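Local structure of uncharacterized protein (Bacteroides ovatus, 4FXT) at residues Y97-F105 with A179-S188; V130-I138 with A163-L171. The protein is of unknown function but joins an N-terminal domain of the transthyretin clan to a C-terminal domain of the E-set clan, both rich in beta strands. All coordinates share one frame; numbering follows the deposited sequence.

Contact 1 (Y97-F105 with A179-S188); sequences YFFVRNVSF and ARVGVKSDKS
Lys-187 CB covers one face of the Tyr-97 ring, standing 3.6 Å from the ring centroid and 13° off the ring normal, a CH-pi contact over the middle of that face. A lysine suits the end of the strand pair because its first methylene can cover an aromatic ring while the rest of the chain, bent at chi2, leads away. The small Ser-185 fits between the two aromatic side chains, its OG against Tyr-97 CB and its CB at the edge of the Phe-98 ring, 3.6 Å from CD1. Its OG lies between its backbone N and carbonyl carbon (chi1 70°), turned to accept from Lys-187 N in an ST turn. The hydroxyl of Tyr-97 is hydrogen-bonded to Arg-74.

The strands 98-101 and 179-185, whose axes approach to 7.3 Å and run nearly antiparallel at 168°, belong to the two facing sheets of a beta sandwich, so side chains, chiefly valines and aromatic rings, rather than backbone bonds join them. Val-183 is the bump that enters between Phe-98 and Val-100: its CG1 touches Phe-98 CB at 3.6 Å and Val-100 CG2 at 3.5 Å. Val-181 spreads its two methyls, CG1 to Val-100 and CG2 to Val-103 and the Phe-105 ring.

At Asn-102, whose left-handed backbone an asparagine tolerates well, the first strand turns a corner. Beyond it Phe-105 lays its ring face on Ala-179, whose CB is 3.5 Å from the Phe-105 ring centroid, a CH-pi contact; a side chain as short as alanine's lets the ring lie close to the backbone, where Phe-105 CZ reaches Arg-180 N at 3.6 Å.

Contact 2 (V130-I138 with A163-L171); sequences VGIYLGTGI and AEIEIPSGL. With EDO (1,2-ethanediol), chain O.
In Ile-132 the first torsion (chi1 -56°) sets CG2 anti to the backbone N, while in Ile-165 it is CG1 that extends this way and CG2 lies between the backbone N and the carbonyl carbon; the two CG2 methyls meet at 3.6 Å, the side chains running antiparallel as they pass. Ile-132 CD1 reaches Ala-163 CB at 3.7 Å, so that alanine's single methyl meets the end of the Ile-132 chain. Leu-134 and Ile-165 approach tip to tip, Leu-134 CD1 lying 3.8 Å from Ile-165 CG2. The same CD1 also rests 4.0 Å from Pro-168 CD, on its puckered apolar ring, where the chain leaves its strand. With an alanine in place of Leu-134, a gap would probably open between Ile-165 and Pro-168, and Ile-165 CG2 would lose one of its apolar neighbours. Farther on, Leu-171 CD1 crosses the Thr-136 methyl CG2 at about a right angle, and a bound 1,2-ethanediol, probably from the crystallisation liquor, accepts from Thr-136 N at its O2 (2.8 Å) and from Gly-137 N at its O1.

Strands 130-135 and 163-166, whose axes approach to 8.3 Å and lie 39° from parallel, face each other from separate sheets. Leu-149 of strand 147-150 lies against both isoleucines, Ile-112 of strand 111-120 against Leu-134 and Ile-165, and Ala-179 and Leu-177 of strand 176-185 against Leu-134 and Leu-171 respectively.

In the fold
Both contacts bridge the same two sheets of the C-terminal domain, with centres about 15 Å apart. Strands 98-108 and 160-166 are the outer members of the three-stranded sheet, on either side of 111-120, while 127-135 and 176-185 are neighbours in the four-stranded one. Contact 1 thus packs one border of the smaller sheet, and contact 2 the other. Along the chain contact 2 is nested inside the loop that contact 1 closes. Probable hydrogen bonds from Tyr-133 N to Arg-180 O and from Gly-182 N to Gly-131 O pair the neighbouring strands 127-135 and 176-185, and both contacts pack largely buried side chains between the same two sheets.

Contact 1 (Y97-F105 with A179-S188)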
loop_
_atom_site.group_PDB
_atom_site.type_symbol
_atom_site.label_atom_id
_atom_site.label_comp_id
_atom_site.label_asym_id
_atom_site.label_seq_id
_atom_site.Cartn_x
_atom_site.Cartn_y
_atom_site.Cartn_z
ATOM N N TYR A 97 -4.961 -6.766 6.613
ATOM C CA TYR A 97 -5.600 -8.078 6.717
ATOM C C TYR A 97 -4.581 -9.119 6.258
ATOM O O TYR A 97 -4.293 -10.096 6.964
ATOM C CB TYR A 97 -6.904 -8.113 5.928
ATOM C CG TYR A 97 -7.899 -7.084 6.434
ATOM C CD1 TYR A 97 -8.603 -7.289 7.616
ATOM C CD2 TYR A 97 -8.151 -5.911 5.720
ATOM C CE1 TYR A 97 -9.495 -6.337 8.102
ATOM C CE2 TYR A 97 -9.056 -4.961 6.185
ATOM C CZ TYR A 97 -9.733 -5.184 7.377
ATOM O OH TYR A 97 -10.660 -4.293 7.870
ATOM N N PHE A 98 -3.942 -8.812 5.137
ATOM C CA PHE A 98 -2.839 -9.521 4.523
ATOM C C PHE A 98 -1.728 -8.533 4.239
ATOM O O PHE A 98 -2.017 -7.372 3.880
ATOM C CB PHE A 98 -3.295 -10.245 3.253
ATOM C CG PHE A 98 -4.206 -11.425 3.467
ATOM C CD1 PHE A 98 -5.582 -11.258 3.534
ATOM C CD2 PHE A 98 -3.692 -12.707 3.563
ATOM C CE1 PHE A 98 -6.428 -12.350 3.724
ATOM C CE2 PHE A 98 -4.537 -13.803 3.730
ATOM C CZ PHE A 98 -5.900 -13.615 3.826
ATOM N N PHE A 99 -0.471 -8.954 4.445
ATOM C CA PHE A 99 0.670 -8.069 4.228
ATOM C C PHE A 99 1.641 -8.690 3.215
ATOM O O PHE A 99 1.869 -9.903 3.241
ATOM C CB PHE A 99 1.369 -7.766 5.564
ATOM C CG PHE A 99 2.583 -6.861 5.491
ATOM C CD1 PHE A 99 2.452 -5.508 5.159
ATOM C CD2 PHE A 99 3.839 -7.335 5.823
ATOM C CE1 PHE A 99 3.571 -4.666 5.097
ATOM C CE2 PHE A 99 4.955 -6.488 5.788
ATOM C CZ PHE A 99 4.816 -5.157 5.430
ATOM N N VAL A 100 2.170 -7.855 2.297
ATOM C CA VAL A 100 3.138 -8.300 1.282
ATOM C C VAL A 100 4.536 -7.810 1.671
ATOM O O VAL A 100 4.727 -6.593 1.786
ATOM C CB VAL A 100 2.777 -7.837 -0.167
ATOM C CG1 VAL A 100 3.622 -8.602 -1.193
ATOM C CG2 VAL A 100 1.296 -8.057 -0.470
ATOM N N ARG A 101 5.496 -8.734 1.874
ATOM C CA ARG A 101 6.912 -8.324 2.143
ATOM C C ARG A 101 7.953 -9.100 1.291
ATOM O O ARG A 101 7.648 -10.079 0.593
ATOM C CB ARG A 101 7.314 -8.498 3.622
ATOM C CG ARG A 101 7.584 -9.952 4.053
ATOM C CD ARG A 101 7.908 -9.995 5.520
ATOM N NE ARG A 101 6.737 -9.689 6.345
ATOM C CZ ARG A 101 6.791 -9.105 7.538
ATOM N NH1 ARG A 101 7.955 -8.668 8.024
ATOM N NH2 ARG A 101 5.676 -8.907 8.236
ATOM N N ASN A 102 9.211 -8.639 1.401
ATOM C CA ASN A 102 10.431 -9.209 0.809
ATOM C C ASN A 102 10.188 -9.487 -0.686
ATOM O O ASN A 102 10.360 -10.605 -1.186
ATOM C CB ASN A 102 10.819 -10.456 1.578
ATOM C CG ASN A 102 10.850 -10.273 3.110
ATOM O OD1 ASN A 102 10.758 -9.160 3.664
ATOM N ND2 ASN A 102 10.852 -11.386 3.846
ATOM N N VAL A 103 9.806 -8.416 -1.387
ATOM C CA VAL A 103 9.419 -8.425 -2.790
ATOM C C VAL A 103 10.594 -7.991 -3.674
ATOM O O VAL A 103 11.220 -6.980 -3.416
ATOM C CB VAL A 103 8.192 -7.505 -2.986
ATOM C CG1 VAL A 103 7.771 -7.459 -4.439
ATOM C CG2 VAL A 103 7.032 -7.979 -2.115
ATOM N N SER A 104 10.880 -8.781 -4.709
ATOM C CA SER A 104 11.944 -8.564 -5.679
ATOM C C SER A 104 11.474 -8.965 -7.062
ATOM O O SER A 104 10.640 -9.857 -7.196
ATOM C CB SER A 104 13.204 -9.329 -5.300
ATOM O OG SER A 104 12.917 -10.705 -5.142
ATOM N N PHE A 105 11.978 -8.266 -8.090
ATOM C CA PHE A 105 11.624 -8.517 -9.481
ATOM C C PHE A 105 12.864 -8.585 -10.355
ATOM O O PHE A 105 13.877 -7.925 -10.060
ATOM C CB PHE A 105 10.689 -7.433 -10.016
ATOM C CG PHE A 105 9.419 -7.221 -9.239
ATOM C CD1 PHE A 105 8.301 -8.008 -9.478
ATOM C CD2 PHE A 105 9.326 -6.214 -8.290
ATOM C CE1 PHE A 105 7.111 -7.802 -8.757
ATOM C CE2 PHE A 105 8.144 -6.014 -7.566
ATOM C CZ PHE A 105 7.041 -6.802 -7.810
ATOM N N ALA A 179 6.901 -2.575 -11.325
ATOM C CA ALA A 179 6.275 -3.844 -10.985
ATOM C C ALA A 179 5.799 -3.816 -9.576
ATOM O O ALA A 179 6.406 -3.131 -8.744
ATOM C CB ALA A 179 7.247 -4.980 -11.193
ATOM N N ARG A 180 4.713 -4.547 -9.290
ATOM C CA ARG A 180 4.123 -4.527 -7.953
ATOM C C ARG A 180 3.257 -5.763 -7.681
ATOM O O ARG A 180 2.637 -6.298 -8.599
ATOM C CB ARG A 180 3.254 -3.257 -7.841
ATOM C CG ARG A 180 3.194 -2.675 -6.469
ATOM C CD ARG A 180 2.423 -1.392 -6.490
ATOM N NE ARG A 180 2.390 -0.797 -5.158
ATOM C CZ ARG A 180 1.526 0.131 -4.775
ATOM N NH1 ARG A 180 0.577 0.546 -5.604
ATOM N NH2 ARG A 180 1.563 0.606 -3.536
ATOM N N VAL A 181 3.179 -6.175 -6.417
ATOM C CA VAL A 181 2.398 -7.339 -5.980
ATOM C C VAL A 181 1.290 -6.839 -5.060
ATOM O O VAL A 181 1.574 -6.037 -4.169
ATOM C CB VAL A 181 3.278 -8.436 -5.296
ATOM C CG1 VAL A 181 2.454 -9.648 -4.917
ATOM C CG2 VAL A 181 4.448 -8.855 -6.168
ATOM N N GLY A 182 0.053 -7.302 -5.287
ATOM C CA GLY A 182 -1.112 -6.916 -4.497
ATOM C C GLY A 182 -1.870 -8.100 -3.964
ATOM O O GLY A 182 -2.029 -9.077 -4.676
ATOM N N VAL A 183 -2.350 -8.048 -2.727
ATOM C CA VAL A 183 -3.197 -9.135 -2.185
ATOM C C VAL A 183 -4.507 -8.497 -1.694
ATOM O O VAL A 183 -4.452 -7.524 -0.942
ATOM C CB VAL A 183 -2.525 -10.027 -1.081
ATOM C CG1 VAL A 183 -1.931 -9.191 0.041
ATOM C CG2 VAL A 183 -3.485 -11.058 -0.510
ATOM N N LYS A 184 -5.673 -9.033 -2.143
ATOM C CA LYS A 184 -6.995 -8.547 -1.725
ATOM C C LYS A 184 -7.700 -9.548 -0.815
ATOM O O LYS A 184 -7.729 -10.745 -1.120
ATOM C CB LYS A 184 -7.890 -8.246 -2.917
ATOM C CG LYS A 184 -9.118 -7.487 -2.444
ATOM C CD LYS A 184 -10.129 -7.229 -3.498
ATOM C CE LYS A 184 -11.290 -6.498 -2.917
ATOM N NZ LYS A 184 -11.970 -7.267 -1.876
ATOM N N SER A 185 -8.274 -9.054 0.298
ATOM C CA SER A 185 -9.067 -9.847 1.261
ATOM C C SER A 185 -10.537 -9.556 1.089
ATOM O O SER A 185 -10.891 -8.616 0.380
ATOM C CB SER A 185 -8.651 -9.559 2.698
ATOM O OG SER A 185 -9.051 -8.256 3.093
ATOM N N ASP A 186 -11.385 -10.311 1.781
ATOM C CA ASP A 186 -12.833 -10.146 1.764
ATOM C C ASP A 186 -13.269 -9.050 2.741
ATOM O O ASP A 186 -14.483 -8.785 2.842
ATOM C CB ASP A 186 -13.535 -11.487 2.117
ATOM C CG ASP A 186 -13.307 -12.055 3.524
ATOM O OD1 ASP A 186 -12.286 -11.702 4.156
ATOM O OD2 ASP A 186 -14.121 -12.900 3.965
ATOM N N LYS A 187 -12.298 -8.422 3.473
ATOM C CA LYS A 187 -12.623 -7.442 4.520
ATOM C C LYS A 187 -12.372 -5.967 4.064
ATOM O O LYS A 187 -12.722 -5.033 4.788
ATOM C CB LYS A 187 -11.816 -7.731 5.807
ATOM C CG LYS A 187 -12.012 -9.137 6.413
ATOM C CD LYS A 187 -13.476 -9.510 6.746
ATOM C CE LYS A 187 -13.607 -10.949 7.161
ATOM N NZ LYS A 187 -15.031 -11.361 7.167
ATOM N N SER A 188 -11.847 -5.761 2.864
ATOM C CA SER A 188 -11.595 -4.442 2.279
ATOM C C SER A 188 -11.824 -4.469 0.773
ATOM O O SER A 188 -11.547 -5.486 0.135
ATOM C CB SER A 188 -10.172 -3.962 2.581
ATOM O OG SER A 188 -9.950 -2.681 2.007
#

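Contact 2 (V130-I138 with A163-L171)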
loop_
_atom_site.group_PDB
_atom_site.type_symbol
_atom_site.label_atom_id
_atom_site.label_comp_id
_atom_site.label_asym_id
_atom_site.label_seq_id
_atom_site.Cartn_x
_atom_site.Cartn_y
_atom_site.Cartn_z
ATOM N N VAL A 130 -4.458 -12.739 -5.387
ATOM C CA VAL A 130 -3.107 -12.220 -5.394
ATOM C C VAL A 130 -2.828 -11.823 -6.834
ATOM O O VAL A 130 -3.112 -12.599 -7.738
ATOM C CB VAL A 130 -2.068 -13.182 -4.803
ATOM C CG1 VAL A 130 -0.668 -12.567 -4.856
ATOM C CG2 VAL A 130 -2.447 -13.546 -3.371
ATOM N N GLY A 131 -2.316 -10.622 -7.035
ATOM C CA GLY A 131 -1.989 -10.111 -8.358
ATOM C C GLY A 131 -0.595 -9.534 -8.504
ATOM O O GLY A 131 -0.052 -8.972 -7.555
ATOM N N ILE A 132 0.005 -9.715 -9.692
ATOM C CA ILE A 132 1.264 -9.107 -10.115
ATOM C C ILE A 132 0.887 -8.077 -11.163
ATOM O O ILE A 132 0.136 -8.401 -12.081
ATOM C CB ILE A 132 2.380 -10.081 -10.597
ATOM C CG1 ILE A 132 2.743 -11.155 -9.555
ATOM C CG2 ILE A 132 3.639 -9.331 -11.051
ATOM C CD1 ILE A 132 2.085 -12.333 -9.794
ATOM N N TYR A 133 1.364 -6.831 -11.008
ATOM C CA TYR A 133 1.023 -5.744 -11.924
ATOM C C TYR A 133 2.284 -5.125 -12.519
ATOM O O TYR A 133 3.301 -5.016 -11.830
ATOM C CB TYR A 133 0.202 -4.693 -11.171
ATOM C CG TYR A 133 -1.015 -5.300 -10.494
ATOM C CD1 TYR A 133 -2.158 -5.614 -11.223
ATOM C CD2 TYR A 133 -1.016 -5.580 -9.130
ATOM C CE1 TYR A 133 -3.253 -6.234 -10.623
ATOM C CE2 TYR A 133 -2.116 -6.166 -8.514
ATOM C CZ TYR A 133 -3.233 -6.498 -9.268
ATOM O OH TYR A 133 -4.315 -7.134 -8.705
ATOM N N LEU A 134 2.226 -4.789 -13.817
ATOM C CA LEU A 134 3.273 -4.071 -14.559
ATOM C C LEU A 134 2.689 -2.792 -15.094
ATOM O O LEU A 134 1.605 -2.838 -15.676
ATOM C CB LEU A 134 3.909 -4.892 -15.708
ATOM C CG LEU A 134 4.515 -6.303 -15.405
ATOM C CD1 LEU A 134 4.978 -6.959 -16.667
ATOM C CD2 LEU A 134 5.652 -6.247 -14.391
ATOM N N GLY A 135 3.368 -1.664 -14.863
ATOM C CA GLY A 135 2.922 -0.342 -15.301
ATOM C C GLY A 135 4.009 0.505 -15.930
ATOM O O GLY A 135 5.199 0.219 -15.755
ATOM N N THR A 136 3.608 1.558 -16.674
ATOM C CA THR A 136 4.588 2.434 -17.332
ATOM C C THR A 136 5.163 3.427 -16.290
ATOM O O THR A 136 6.353 3.765 -16.344
ATOM C CB THR A 136 3.995 3.179 -18.557
ATOM O OG1 THR A 136 2.930 4.002 -18.138
ATOM C CG2 THR A 136 3.450 2.259 -19.624
ATOM N N GLY A 137 4.306 3.849 -15.346
ATOM C CA GLY A 137 4.630 4.816 -14.309
ATOM C C GLY A 137 4.723 4.290 -12.893
ATOM O O GLY A 137 4.188 3.237 -12.580
ATOM N N ILE A 138 5.347 5.086 -12.012
ATOM C CA ILE A 138 5.580 4.842 -10.588
ATOM C C ILE A 138 4.224 4.452 -9.919
ATOM O O ILE A 138 4.238 3.618 -9.035
ATOM C CB ILE A 138 6.292 6.084 -9.900
ATOM C CG1 ILE A 138 6.590 5.905 -8.396
ATOM C CG2 ILE A 138 5.614 7.372 -10.149
ATOM C CD1 ILE A 138 7.558 4.651 -7.965
ATOM N N ALA A 163 6.416 -16.139 -9.202
ATOM C CA ALA A 163 5.453 -16.042 -10.288
ATOM C C ALA A 163 6.057 -15.227 -11.442
ATOM O O ALA A 163 6.833 -14.294 -11.200
ATOM C CB ALA A 163 4.157 -15.428 -9.800
ATOM N N GLU A 164 5.751 -15.613 -12.690
ATOM C CA GLU A 164 6.280 -14.923 -13.847
ATOM C C GLU A 164 5.163 -14.344 -14.682
ATOM O O GLU A 164 4.292 -15.096 -15.137
ATOM C CB GLU A 164 7.131 -15.860 -14.695
ATOM C CG GLU A 164 8.379 -16.352 -14.008
ATOM C CD GLU A 164 9.218 -17.283 -14.849
ATOM O OE1 GLU A 164 8.649 -18.220 -15.458
ATOM O OE2 GLU A 164 10.460 -17.116 -14.840
ATOM N N ILE A 165 5.204 -13.000 -14.891
ATOM C CA ILE A 165 4.257 -12.222 -15.690
ATOM C C ILE A 165 4.964 -11.820 -16.981
ATOM O O ILE A 165 6.113 -11.378 -16.953
ATOM C CB ILE A 165 3.701 -11.000 -14.899
ATOM C CG1 ILE A 165 2.604 -10.247 -15.702
ATOM C CG2 ILE A 165 4.824 -10.068 -14.407
ATOM C CD1 ILE A 165 1.817 -9.259 -14.952
ATOM N N GLU A 166 4.280 -11.995 -18.114
ATOM C CA GLU A 166 4.806 -11.657 -19.424
ATOM C C GLU A 166 4.775 -10.115 -19.657
ATOM O O GLU A 166 3.774 -9.454 -19.378
ATOM C CB GLU A 166 4.008 -12.387 -20.499
ATOM C CG GLU A 166 4.619 -12.251 -21.880
ATOM C CD GLU A 166 4.033 -13.171 -22.931
ATOM O OE1 GLU A 166 4.134 -14.410 -22.769
ATOM O OE2 GLU A 166 3.613 -12.651 -23.986
ATOM N N ILE A 167 5.888 -9.567 -20.189
ATOM C CA ILE A 167 6.032 -8.151 -20.494
ATOM C C ILE A 167 5.113 -7.833 -21.689
ATOM O O ILE A 167 5.248 -8.477 -22.741
ATOM C CB ILE A 167 7.518 -7.775 -20.760
ATOM C CG1 ILE A 167 8.424 -8.191 -19.607
ATOM C CG2 ILE A 167 7.651 -6.289 -21.050
ATOM C CD1 ILE A 167 9.926 -8.073 -19.854
ATOM N N PRO A 168 4.152 -6.895 -21.540
ATOM C CA PRO A 168 3.232 -6.605 -22.652
ATOM C C PRO A 168 3.933 -5.859 -23.811
ATOM O O PRO A 168 5.007 -5.277 -23.628
ATOM C CB PRO A 168 2.147 -5.735 -21.996
ATOM C CG PRO A 168 2.820 -5.089 -20.849
ATOM C CD PRO A 168 3.828 -6.087 -20.346
ATOM N N SER A 169 3.309 -5.899 -25.009
ATOM C CA SER A 169 3.791 -5.295 -26.253
ATOM C C SER A 169 4.140 -3.799 -26.090
ATOM O O SER A 169 5.161 -3.329 -26.604
ATOM C CB SER A 169 2.743 -5.443 -27.356
ATOM O OG SER A 169 1.515 -4.812 -27.018
ATOM N N GLY A 170 3.300 -3.075 -25.376
ATOM C CA GLY A 170 3.504 -1.651 -25.169
ATOM C C GLY A 170 4.504 -1.283 -24.091
ATOM O O GLY A 170 4.575 -0.116 -23.705
ATOM N N LEU A 171 5.286 -2.270 -23.604
ATOM C CA LEU A 171 6.280 -2.050 -22.555
ATOM C C LEU A 171 7.629 -2.669 -22.902
ATOM O O LEU A 171 8.632 -2.333 -22.273
ATOM C CB LEU A 171 5.752 -2.678 -21.254
ATOM C CG LEU A 171 5.458 -1.751 -20.090
ATOM C CD1 LEU A 171 4.531 -0.695 -20.469
ATOM C CD2 LEU A 171 4.830 -2.493 -18.971
HETATM C C1 EDO O . 0.446 2.438 -14.732
HETATM O O1 EDO O . 1.351 3.551 -14.660
HETATM C C2 EDO O . -0.151 2.183 -16.157
HETATM O O2 EDO O . 0.812 1.698 -17.089
#